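Local coordinates for formate dehydrogenase (Pyrobaculum aerophilum, PDB 1QP8), which is a putative formate dehydrogenase of the D-isomer specific 2-hydroxyacid dehydrogenase family, binds NADPH and probably reduces 2-oxoacids such as glyoxylate or hydroxypyruvate, at residues A35-I40 / K52-V57; R173-A178 / A198-D203; C180-N185 / A212-R217. All coordinates share one frame; numbering follows the deposited sequence.

Contact 1 (A35-I40 / K52-V57); sequences ALVSRI and KFIQVV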
loop_
_atom_site.group_PDB
_atom_site.type_symbol
_atom_site.label_atom_id
_atom_site.label_comp_id
_atom_site.label_asym_id
_atom_site.label_seq_id
_atom_site.Cartn_x
_atom_site.Cartn_y
_atom_site.Cartn_z
ATOM N N ALA A 35 -32.205 11.813 18.251
ATOM C CA ALA A 35 -30.861 12.000 17.688
ATOM C C ALA A 35 -30.761 11.340 16.315
ATOM O O ALA A 35 -31.570 11.608 15.455
ATOM C CB ALA A 35 -29.809 11.405 18.611
ATOM N N LEU A 36 -29.769 10.473 16.130
ATOM C CA LEU A 36 -29.490 9.740 14.869
ATOM C C LEU A 36 -29.617 10.432 13.519
ATOM O O LEU A 36 -30.655 10.377 12.873
ATOM C CB LEU A 36 -30.272 8.417 14.780
ATOM C CG LEU A 36 -29.542 7.478 13.796
ATOM C CD1 LEU A 36 -28.079 7.383 14.206
ATOM C CD2 LEU A 36 -30.128 6.100 13.785
ATOM N N VAL A 37 -28.515 11.023 13.081
ATOM C CA VAL A 37 -28.461 11.733 11.815
ATOM C C VAL A 37 -27.047 11.691 11.227
ATOM O O VAL A 37 -26.099 11.174 11.848
ATOM C CB VAL A 37 -28.803 13.253 11.981
ATOM C CG1 VAL A 37 -30.072 13.435 12.790
ATOM C CG2 VAL A 37 -27.620 13.985 12.644
ATOM N N SER A 38 -26.922 12.278 10.039
ATOM C CA SER A 38 -25.650 12.380 9.349
ATOM C C SER A 38 -25.371 13.881 9.237
ATOM O O SER A 38 -24.239 14.351 9.347
ATOM C CB SER A 38 -25.753 11.759 7.970
ATOM O OG SER A 38 -24.597 10.997 7.701
ATOM N N ARG A 39 -26.432 14.630 9.011
ATOM C CA ARG A 39 -26.349 16.069 8.916
ATOM C C ARG A 39 -27.636 16.559 9.572
ATOM O O ARG A 39 -28.606 15.801 9.705
ATOM C CB ARG A 39 -26.258 16.519 7.449
ATOM C CG ARG A 39 -24.826 16.733 6.957
ATOM C CD ARG A 39 -24.491 15.876 5.743
ATOM N NE ARG A 39 -23.296 15.053 5.965
ATOM C CZ ARG A 39 -22.039 15.455 5.777
ATOM N NH1 ARG A 39 -21.782 16.686 5.347
ATOM N NH2 ARG A 39 -21.031 14.625 6.032
ATOM N N ILE A 40 -27.647 17.808 10.018
ATOM C CA ILE A 40 -28.840 18.326 10.652
ATOM C C ILE A 40 -28.830 19.828 10.486
ATOM O O ILE A 40 -27.800 20.469 10.662
ATOM C CB ILE A 40 -28.880 17.929 12.146
ATOM C CG1 ILE A 40 -30.277 18.186 12.715
ATOM C CG2 ILE A 40 -27.829 18.679 12.921
ATOM C CD1 ILE A 40 -30.446 17.755 14.179
ATOM N N LYS A 52 -32.158 15.870 23.595
ATOM C CA LYS A 52 -31.139 15.831 24.633
ATOM C C LYS A 52 -29.888 15.062 24.214
ATOM O O LYS A 52 -28.862 15.126 24.894
ATOM C CB LYS A 52 -31.736 15.226 25.895
ATOM C CG LYS A 52 -33.060 15.871 26.256
ATOM C CD LYS A 52 -33.642 15.317 27.536
ATOM C CE LYS A 52 -34.892 16.077 27.923
ATOM N NZ LYS A 52 -35.945 15.985 26.877
ATOM N N PHE A 53 -29.976 14.336 23.099
ATOM C CA PHE A 53 -28.841 13.567 22.599
ATOM C C PHE A 53 -28.858 13.522 21.079
ATOM O O PHE A 53 -29.916 13.457 20.483
ATOM C CB PHE A 53 -28.884 12.139 23.144
ATOM C CG PHE A 53 -27.716 11.280 22.702
ATOM C CD1 PHE A 53 -26.428 11.532 23.168
ATOM C CD2 PHE A 53 -27.910 10.195 21.843
ATOM C CE1 PHE A 53 -25.357 10.712 22.791
ATOM C CE2 PHE A 53 -26.842 9.379 21.467
ATOM C CZ PHE A 53 -25.569 9.640 21.943
ATOM N N ILE A 54 -27.688 13.575 20.456
ATOM C CA ILE A 54 -27.598 13.518 19.002
ATOM C C ILE A 54 -26.465 12.596 18.585
ATOM O O ILE A 54 -25.287 12.936 18.754
ATOM C CB ILE A 54 -27.338 14.901 18.380
ATOM C CG1 ILE A 54 -28.563 15.809 18.576
ATOM C CG2 ILE A 54 -27.059 14.763 16.898
ATOM C CD1 ILE A 54 -28.389 17.226 18.004
ATOM N N GLN A 55 -26.822 11.427 18.053
ATOM C CA GLN A 55 -25.837 10.460 17.593
ATOM C C GLN A 55 -25.611 10.689 16.118
ATOM O O GLN A 55 -26.549 10.588 15.319
ATOM C CB GLN A 55 -26.331 9.029 17.780
ATOM C CG GLN A 55 -25.369 7.972 17.229
ATOM C CD GLN A 55 -24.044 7.957 17.974
ATOM O OE1 GLN A 55 -24.006 7.699 19.185
ATOM N NE2 GLN A 55 -22.949 8.240 17.260
ATOM N N VAL A 56 -24.367 10.995 15.764
ATOM C CA VAL A 56 -24.011 11.224 14.376
ATOM C C VAL A 56 -23.387 9.955 13.806
ATOM O O VAL A 56 -22.614 9.276 14.472
ATOM C CB VAL A 56 -23.001 12.390 14.235
ATOM C CG1 VAL A 56 -22.768 12.691 12.749
ATOM C CG2 VAL A 56 -23.523 13.632 14.956
ATOM N N VAL A 57 -23.730 9.642 12.564
ATOM C CA VAL A 57 -23.211 8.455 11.892
ATOM C C VAL A 57 -21.763 8.610 11.417
ATOM O O VAL A 57 -20.982 7.665 11.466
ATOM C CB VAL A 57 -24.087 8.112 10.676
ATOM C CG1 VAL A 57 -23.730 6.728 10.145
ATOM C CG2 VAL A 57 -25.552 8.177 11.071
#
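The two backbones run parallel and meet at a single beta bridge, Val37 with Val56, in which Val37 N donates to Gln55 O (3.0 Å) and Val57 N returns to Val37 O (2.9 Å). Each donor approaches nearly along the C=O axis of its acceptor. Leu36 sets out away from 52-57, but with CG anti to the backbone N (chi1 -157°) its CD1 swings back to pack on Val57 CG2 at 4.1 Å and, equally, on Gln55 CG, the Leu36 and Gln55 side chains crossing obliquely. Branch tips also meet around Ile54: Val37 CG2 lies 4.4 Å from Ile54 CG2, and Ile40 CD1 approaches Ile54 CD1. Gln55 bends at chi2 (65°), so that its amide runs forward along its own segment and NE2 reaches Val56 O at 3.0 Å, from above that carbonyl plane. Its OE1 accepts from Asn281 of helix 268-286, which fixes the amide from the other end. Phe53 stacks on Tyr285 of the same helix. Strand 54-55 pairs in parallel with 75-76 as well, so the single bridge sets 35-40 beside that small sheet; with helix 42-47 between, the arrangement is consistent with the parallel alpha/beta substrate-binding domain of D-2-hydroxyacid dehydrogenases.

Contact 2 (R173-A178 / A198-D203); sequences REARAA and ALMAED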
loop_
_atom_site.group_PDB
_atom_site.type_symbol
_atom_site.label_atom_id
_atom_site.label_comp_id
_atom_site.label_asym_id
_atom_site.label_seq_id
_atom_site.Cartn_x
_atom_site.Cartn_y
_atom_site.Cartn_z
ATOM N N ARG A 173 9.496 17.788 9.692
ATOM C CA ARG A 173 10.903 18.114 9.449
ATOM C C ARG A 173 11.611 17.025 8.675
ATOM O O ARG A 173 11.731 15.894 9.144
ATOM C CB ARG A 173 11.660 18.366 10.758
ATOM C CG ARG A 173 11.453 19.769 11.309
ATOM C CD ARG A 173 12.635 20.288 12.133
ATOM N NE ARG A 173 12.661 21.746 12.065
ATOM C CZ ARG A 173 11.769 22.542 12.649
ATOM N NH1 ARG A 173 10.784 22.025 13.374
ATOM N NH2 ARG A 173 11.827 23.855 12.455
ATOM N N GLU A 174 12.077 17.384 7.482
ATOM C CA GLU A 174 12.783 16.449 6.614
ATOM C C GLU A 174 12.058 15.115 6.489
ATOM O O GLU A 174 12.678 14.085 6.213
ATOM C CB GLU A 174 14.193 16.204 7.140
ATOM C CG GLU A 174 15.047 17.443 7.210
ATOM C CD GLU A 174 16.374 17.165 7.872
ATOM O OE1 GLU A 174 16.373 16.764 9.059
ATOM O OE2 GLU A 174 17.416 17.344 7.204
ATOM N N ALA A 175 10.748 15.127 6.701
ATOM C CA ALA A 175 9.991 13.895 6.578
ATOM C C ALA A 175 9.804 13.626 5.081
ATOM O O ALA A 175 9.656 14.564 4.281
ATOM C CB ALA A 175 8.654 14.031 7.276
ATOM N N ARG A 176 9.839 12.350 4.698
ATOM C CA ARG A 176 9.666 11.996 3.296
ATOM C C ARG A 176 8.212 11.701 2.979
ATOM O O ARG A 176 7.855 11.489 1.819
ATOM C CB ARG A 176 10.546 10.801 2.918
ATOM C CG ARG A 176 12.007 11.193 2.805
ATOM C CD ARG A 176 12.964 10.024 2.567
ATOM N NE ARG A 176 13.013 9.521 1.189
ATOM C CZ ARG A 176 12.808 10.252 0.089
ATOM N NH1 ARG A 176 12.512 11.550 0.165
ATOM N NH2 ARG A 176 12.941 9.683 -1.104
ATOM N N ALA A 177 7.371 11.725 4.010
ATOM C CA ALA A 177 5.956 11.449 3.843
ATOM C C ALA A 177 5.165 11.788 5.082
ATOM O O ALA A 177 5.701 11.848 6.180
ATOM C CB ALA A 177 5.762 9.998 3.526
ATOM N N ALA A 178 3.870 11.975 4.895
ATOM C CA ALA A 178 2.981 12.293 5.984
ATOM C C ALA A 178 1.606 11.770 5.629
ATOM O O ALA A 178 1.172 11.873 4.483
ATOM C CB ALA A 178 2.927 13.791 6.182
ATOM N N ALA A 198 6.780 22.949 3.809
ATOM C CA ALA A 198 8.111 23.212 3.270
ATOM C C ALA A 198 9.258 22.631 4.095
ATOM O O ALA A 198 10.403 22.648 3.658
ATOM C CB ALA A 198 8.301 24.696 3.108
ATOM N N LEU A 199 8.952 22.123 5.285
ATOM C CA LEU A 199 9.970 21.534 6.141
ATOM C C LEU A 199 10.209 20.094 5.705
ATOM O O LEU A 199 11.180 19.450 6.120
ATOM C CB LEU A 199 9.515 21.562 7.599
ATOM C CG LEU A 199 9.082 22.924 8.149
ATOM C CD1 LEU A 199 8.608 22.769 9.590
ATOM C CD2 LEU A 199 10.239 23.902 8.066
HETATM N N MSE A 200 9.311 19.582 4.870
HETATM C CA MSE A 200 9.441 18.214 4.395
HETATM C C MSE A 200 10.462 18.165 3.279
HETATM O O MSE A 200 10.940 19.194 2.828
HETATM C CB MSE A 200 8.099 17.698 3.887
HETATM C CG MSE A 200 7.048 17.529 4.963
HETATM SE SE MSE A 200 5.557 16.731 4.325
HETATM C CE MSE A 200 4.696 18.197 3.723
ATOM N N ALA A 201 10.800 16.961 2.844
ATOM C CA ALA A 201 11.748 16.784 1.758
ATOM C C ALA A 201 11.110 17.347 0.487
ATOM O O ALA A 201 9.892 17.273 0.322
ATOM C CB ALA A 201 12.048 15.311 1.583
ATOM N N GLU A 202 11.910 17.910 -0.415
ATOM C CA GLU A 202 11.337 18.466 -1.637
ATOM C C GLU A 202 10.771 17.353 -2.491
ATOM O O GLU A 202 10.077 17.591 -3.473
ATOM C CB GLU A 202 12.387 19.253 -2.416
ATOM C CG GLU A 202 12.838 20.514 -1.703
ATOM C CD GLU A 202 13.231 21.614 -2.664
ATOM O OE1 GLU A 202 14.112 21.367 -3.510
ATOM O OE2 GLU A 202 12.664 22.726 -2.578
ATOM N N ASP A 203 11.053 16.131 -2.066
ATOM C CA ASP A 203 10.629 14.930 -2.753
ATOM C C ASP A 203 9.444 14.235 -2.055
ATOM O O ASP A 203 8.919 13.231 -2.542
ATOM C CB ASP A 203 11.829 13.999 -2.817
ATOM C CG ASP A 203 11.491 12.668 -3.387
ATOM O OD1 ASP A 203 11.070 12.625 -4.561
ATOM O OD2 ASP A 203 11.643 11.669 -2.655
#
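In the Rossmann-type NAD-binding domain, the loops leading into the adjacent parallel strands 177-180 and 205-208 are laced together, at and just ahead of the strand starts. The compact part centres on Ala175 and Met200, a selenomethionine. Ala175 O receives Ala201 N at 3.0 Å in an almost straight bond (N-H...O 175°), the donor above the carbonyl plane. Met200 CB rests against the same oxygen at 3.5 Å. CG, anti to the carbonyl carbon, carries the chain inward past Ala175 CB; chi2 is extended (-173°) and brings SE to 4.4 Å from Ala178 CB, and the bend at chi3 turns only the terminal CE. Phe206 of strand 205-208 and Leu172 of helix 169-172 touch this buried side chain.

Toward solvent, around Arg173, Glu174 and Leu199, the fit loosens. Glu174 N still donates to Leu199 O, but the Glu174 side chain is exposed and points away from 198-203. Leu199 CD1 lies over one face of the Arg173 guanidinium, offset to its rim and 4.3 Å above the plane. At the other end, beyond Ala201, the grip is tight again: a salt bridge joins Arg176 and Asp203, whose guanidinium and carboxylate planes are 27° apart. It is end-on and falls on a single oxygen: Asp203 OD2 takes Arg176 NH2 at 2.8 Å nearly along its C-O axis and Arg176 NH1 at 3.0 Å on its anti lone pair.

Contact 3 (C180-N185 / A212-R217); sequences CALPLN and AEVLDR. With NDP (NADPH dihydro-nicotinamide-adenine-dinucleotide phosphate), chain C.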
loop_
_atom_site.group_PDB
_atom_site.type_symbol
_atom_site.label_atom_id
_atom_site.label_comp_id
_atom_site.label_asym_id
_atom_site.label_seq_id
_atom_site.Cartn_x
_atom_site.Cartn_y
_atom_site.Cartn_z
ATOM N N CYS A 180 -1.992 12.465 6.924
ATOM C CA CYS A 180 -2.792 13.293 7.814
ATOM C C CYS A 180 -4.198 12.732 7.989
ATOM O O CYS A 180 -4.848 12.342 7.018
ATOM C CB CYS A 180 -2.873 14.732 7.305
ATOM S SG CYS A 180 -3.975 15.752 8.338
ATOM N N ALA A 181 -4.648 12.702 9.241
ATOM C CA ALA A 181 -5.959 12.178 9.612
ATOM C C ALA A 181 -6.503 12.930 10.811
ATOM O O ALA A 181 -7.174 12.350 11.658
ATOM C CB ALA A 181 -5.856 10.696 9.963
ATOM N N LEU A 182 -6.208 14.219 10.895
ATOM C CA LEU A 182 -6.682 15.026 12.004
ATOM C C LEU A 182 -8.147 15.335 11.844
ATOM O O LEU A 182 -8.652 15.407 10.727
ATOM C CB LEU A 182 -5.931 16.354 12.064
ATOM C CG LEU A 182 -4.446 16.254 12.382
ATOM C CD1 LEU A 182 -3.794 17.648 12.320
ATOM C CD2 LEU A 182 -4.289 15.636 13.753
ATOM N N PRO A 183 -8.855 15.500 12.964
ATOM C CA PRO A 183 -10.283 15.826 12.949
ATOM C C PRO A 183 -10.305 17.334 12.744
ATOM O O PRO A 183 -9.328 18.003 13.093
ATOM C CB PRO A 183 -10.733 15.455 14.357
ATOM C CG PRO A 183 -9.722 14.418 14.789
ATOM C CD PRO A 183 -8.449 14.998 14.284
ATOM N N LEU A 184 -11.381 17.892 12.203
ATOM C CA LEU A 184 -11.397 19.336 12.008
ATOM C C LEU A 184 -12.156 20.125 13.084
ATOM O O LEU A 184 -13.390 20.112 13.124
ATOM C CB LEU A 184 -11.979 19.665 10.633
ATOM C CG LEU A 184 -12.197 21.155 10.327
ATOM C CD1 LEU A 184 -10.850 21.867 10.264
ATOM C CD2 LEU A 184 -12.941 21.308 9.024
ATOM N N ASN A 185 -11.425 20.810 13.956
ATOM C CA ASN A 185 -12.049 21.629 14.989
ATOM C C ASN A 185 -11.399 23.011 14.909
ATOM O O ASN A 185 -10.691 23.292 13.947
ATOM C CB ASN A 185 -11.845 21.002 16.358
ATOM C CG ASN A 185 -10.424 20.646 16.601
ATOM O OD1 ASN A 185 -9.532 21.475 16.398
ATOM N ND2 ASN A 185 -10.182 19.410 17.035
ATOM N N ALA A 212 -10.007 18.383 4.819
ATOM C CA ALA A 212 -9.078 19.227 4.069
ATOM C C ALA A 212 -8.751 20.575 4.724
ATOM O O ALA A 212 -7.612 21.031 4.684
ATOM C CB ALA A 212 -9.634 19.471 2.654
ATOM N N GLU A 213 -9.763 21.208 5.310
ATOM C CA GLU A 213 -9.628 22.511 5.958
ATOM C C GLU A 213 -8.462 22.594 6.937
ATOM O O GLU A 213 -8.007 23.686 7.284
ATOM C CB GLU A 213 -10.927 22.865 6.684
ATOM C CG GLU A 213 -12.128 23.165 5.771
ATOM C CD GLU A 213 -12.675 21.945 5.021
ATOM O OE1 GLU A 213 -12.320 20.797 5.376
ATOM O OE2 GLU A 213 -13.481 22.143 4.077
ATOM N N VAL A 214 -7.981 21.430 7.369
ATOM C CA VAL A 214 -6.863 21.326 8.302
ATOM C C VAL A 214 -5.593 21.862 7.667
ATOM O O VAL A 214 -4.640 22.229 8.353
ATOM C CB VAL A 214 -6.648 19.865 8.706
ATOM C CG1 VAL A 214 -5.341 19.693 9.422
ATOM C CG2 VAL A 214 -7.773 19.429 9.596
ATOM N N LEU A 215 -5.583 21.893 6.343
ATOM C CA LEU A 215 -4.445 22.393 5.593
ATOM C C LEU A 215 -4.839 23.717 4.959
ATOM O O LEU A 215 -5.946 23.857 4.441
ATOM C CB LEU A 215 -4.087 21.419 4.482
ATOM C CG LEU A 215 -3.691 19.998 4.862
ATOM C CD1 LEU A 215 -4.212 19.004 3.814
ATOM C CD2 LEU A 215 -2.181 19.928 4.979
ATOM N N ASP A 216 -3.946 24.693 5.003
ATOM C CA ASP A 216 -4.232 25.976 4.392
ATOM C C ASP A 216 -4.187 25.725 2.893
ATOM O O ASP A 216 -3.111 25.487 2.328
ATOM C CB ASP A 216 -3.174 27.001 4.833
ATOM C CG ASP A 216 -3.135 28.241 3.950
ATOM O OD1 ASP A 216 -4.198 28.799 3.595
ATOM O OD2 ASP A 216 -2.008 28.667 3.628
ATOM N N ARG A 217 -5.360 25.763 2.262
ATOM C CA ARG A 217 -5.462 25.515 0.831
ATOM C C ARG A 217 -4.410 26.259 -0.002
ATOM O O ARG A 217 -3.755 25.665 -0.861
ATOM C CB ARG A 217 -6.857 25.864 0.334
ATOM C CG ARG A 217 -7.190 25.112 -0.924
ATOM C CD ARG A 217 -8.434 25.621 -1.612
ATOM N NE ARG A 217 -8.084 26.167 -2.918
ATOM C CZ ARG A 217 -8.804 25.986 -4.019
ATOM N NH1 ARG A 217 -9.913 25.273 -3.968
ATOM N NH2 ARG A 217 -8.410 26.511 -5.172
HETATM P PA NDP C . -10.882 10.178 16.433
HETATM O O1A NDP C . -11.758 11.391 16.455
HETATM O O2A NDP C . -11.862 9.563 15.512
HETATM O O5B NDP C . -9.641 11.244 16.222
HETATM C C5B NDP C . -8.998 11.574 17.520
HETATM C C4B NDP C . -7.437 11.636 17.347
HETATM O O4B NDP C . -6.937 12.880 16.719
HETATM C C3B NDP C . -6.651 11.628 18.717
HETATM O O3B NDP C . -5.306 11.238 18.498
HETATM C C2B NDP C . -6.880 13.089 19.103
HETATM O O2B NDP C . -6.272 13.700 20.181
HETATM C C1B NDP C . -6.597 13.758 17.822
HETATM N N9A NDP C . -7.088 15.096 17.777
HETATM C C8A NDP C . -8.361 15.601 17.773
HETATM N N7A NDP C . -8.378 16.932 17.697
HETATM C C5A NDP C . -7.047 17.269 17.653
HETATM C C6A NDP C . -6.379 18.547 17.579
HETATM N N6A NDP C . -7.104 19.682 17.544
HETATM N N1A NDP C . -4.989 18.543 17.559
HETATM C C2A NDP C . -4.319 17.327 17.611
HETATM N N3A NDP C . -4.855 16.122 17.685
HETATM C C4A NDP C . -6.239 16.171 17.684
HETATM O O3 NDP C . -10.005 9.541 15.299
HETATM P PN NDP C . -9.984 9.080 13.724
HETATM O O1N NDP C . -8.676 8.487 13.360
HETATM O O2N NDP C . -11.112 8.150 13.395
HETATM O O5D NDP C . -10.228 10.474 12.852
HETATM C C5D NDP C . -11.587 10.948 12.693
HETATM C C4D NDP C . -11.512 12.164 11.755
HETATM O O4D NDP C . -11.029 11.733 10.459
HETATM C C3D NDP C . -12.899 12.763 11.527
HETATM O O3D NDP C . -13.152 13.725 12.537
HETATM C C2D NDP C . -12.772 13.317 10.083
HETATM O O2D NDP C . -12.346 14.689 10.076
HETATM C C1D NDP C . -11.792 12.342 9.389
HETATM N N1N NDP C . -12.500 11.268 8.542
HETATM C C2N NDP C . -12.187 11.273 7.140
HETATM C C3N NDP C . -12.831 10.289 6.350
HETATM C C7N NDP C . -12.509 10.266 4.805
HETATM O O7N NDP C . -12.910 9.316 4.159
HETATM N N7N NDP C . -11.801 11.311 4.295
HETATM C C4N NDP C . -13.761 9.299 6.853
HETATM C C5N NDP C . -13.973 9.418 8.273
HETATM C C6N NDP C . -13.397 10.330 9.105
HETATM P P2B NDP C . -7.218 13.720 21.593
HETATM O O1X NDP C . -6.218 14.477 22.432
HETATM O O2X NDP C . -8.427 14.478 21.175
HETATM O O3X NDP C . -7.447 12.322 21.918
#
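The cofactor-binding loop after strand 177-180 of the Rossmann-type domain turns one side to NADPH and the other to 212-217, and Val214 fills the second side. Its two methyls divide the work: CG1, anti to the backbone N, meets Leu182 CD1 at 3.9 Å and Cys180 SG at 4.3 Å, while CG2 faces Leu184 CD1 at 4.0 Å. Leu182 crosses the valine at about a right angle; Leu184 slides past it in the opposite direction. With CG anti to its own N (chi1 174°), Leu184 also lays CD2 across the aliphatic base of Glu213, 3.5 Å from CB. The side-chain contact is thus mainly apolar, and it backs residues that touch the coenzyme. Pro183 turns its ring away from 212-217 and brings CG to 3.5 Å from adenine C8A. Asn185 presents its amide to the adenine: ND2 donates to N7A (3.1 Å) and N6A donates to OD1, both bonds weak; His187 N also donates to OD1. Cys180 and Leu215 pack on Phe206 and Asn208, and Asp216, at the N-cap of helix 217-226, makes a weak hydrogen bond to Gly219 N, so the contact lies between the ends of strands 177-180 and 205-208 and the start of helix 217-226.

Overall arrangement
From the N terminus, contact 1 comes first: 35-40 and 52-57 close a short loop through helix 42-47, in what is probably the substrate-binding domain, and finish before the others begin. The chain then passes through the first strands of the NAD-binding domain to 173-178, runs straight on through strand 177-180 into 180-185, and returns by helix 194-197 to 198-203, closing contact 2; strand 205-208 leads to 212-217, closing contact 3. Contacts 2 and 3 therefore cross, serving opposite ends of the same two neighbouring strands, with centres about 18 Å apart. Contact 3 lies on the cofactor side. Contacts 1 and 2 are about 39 Å apart between centres, on opposite sides of the chain's centre.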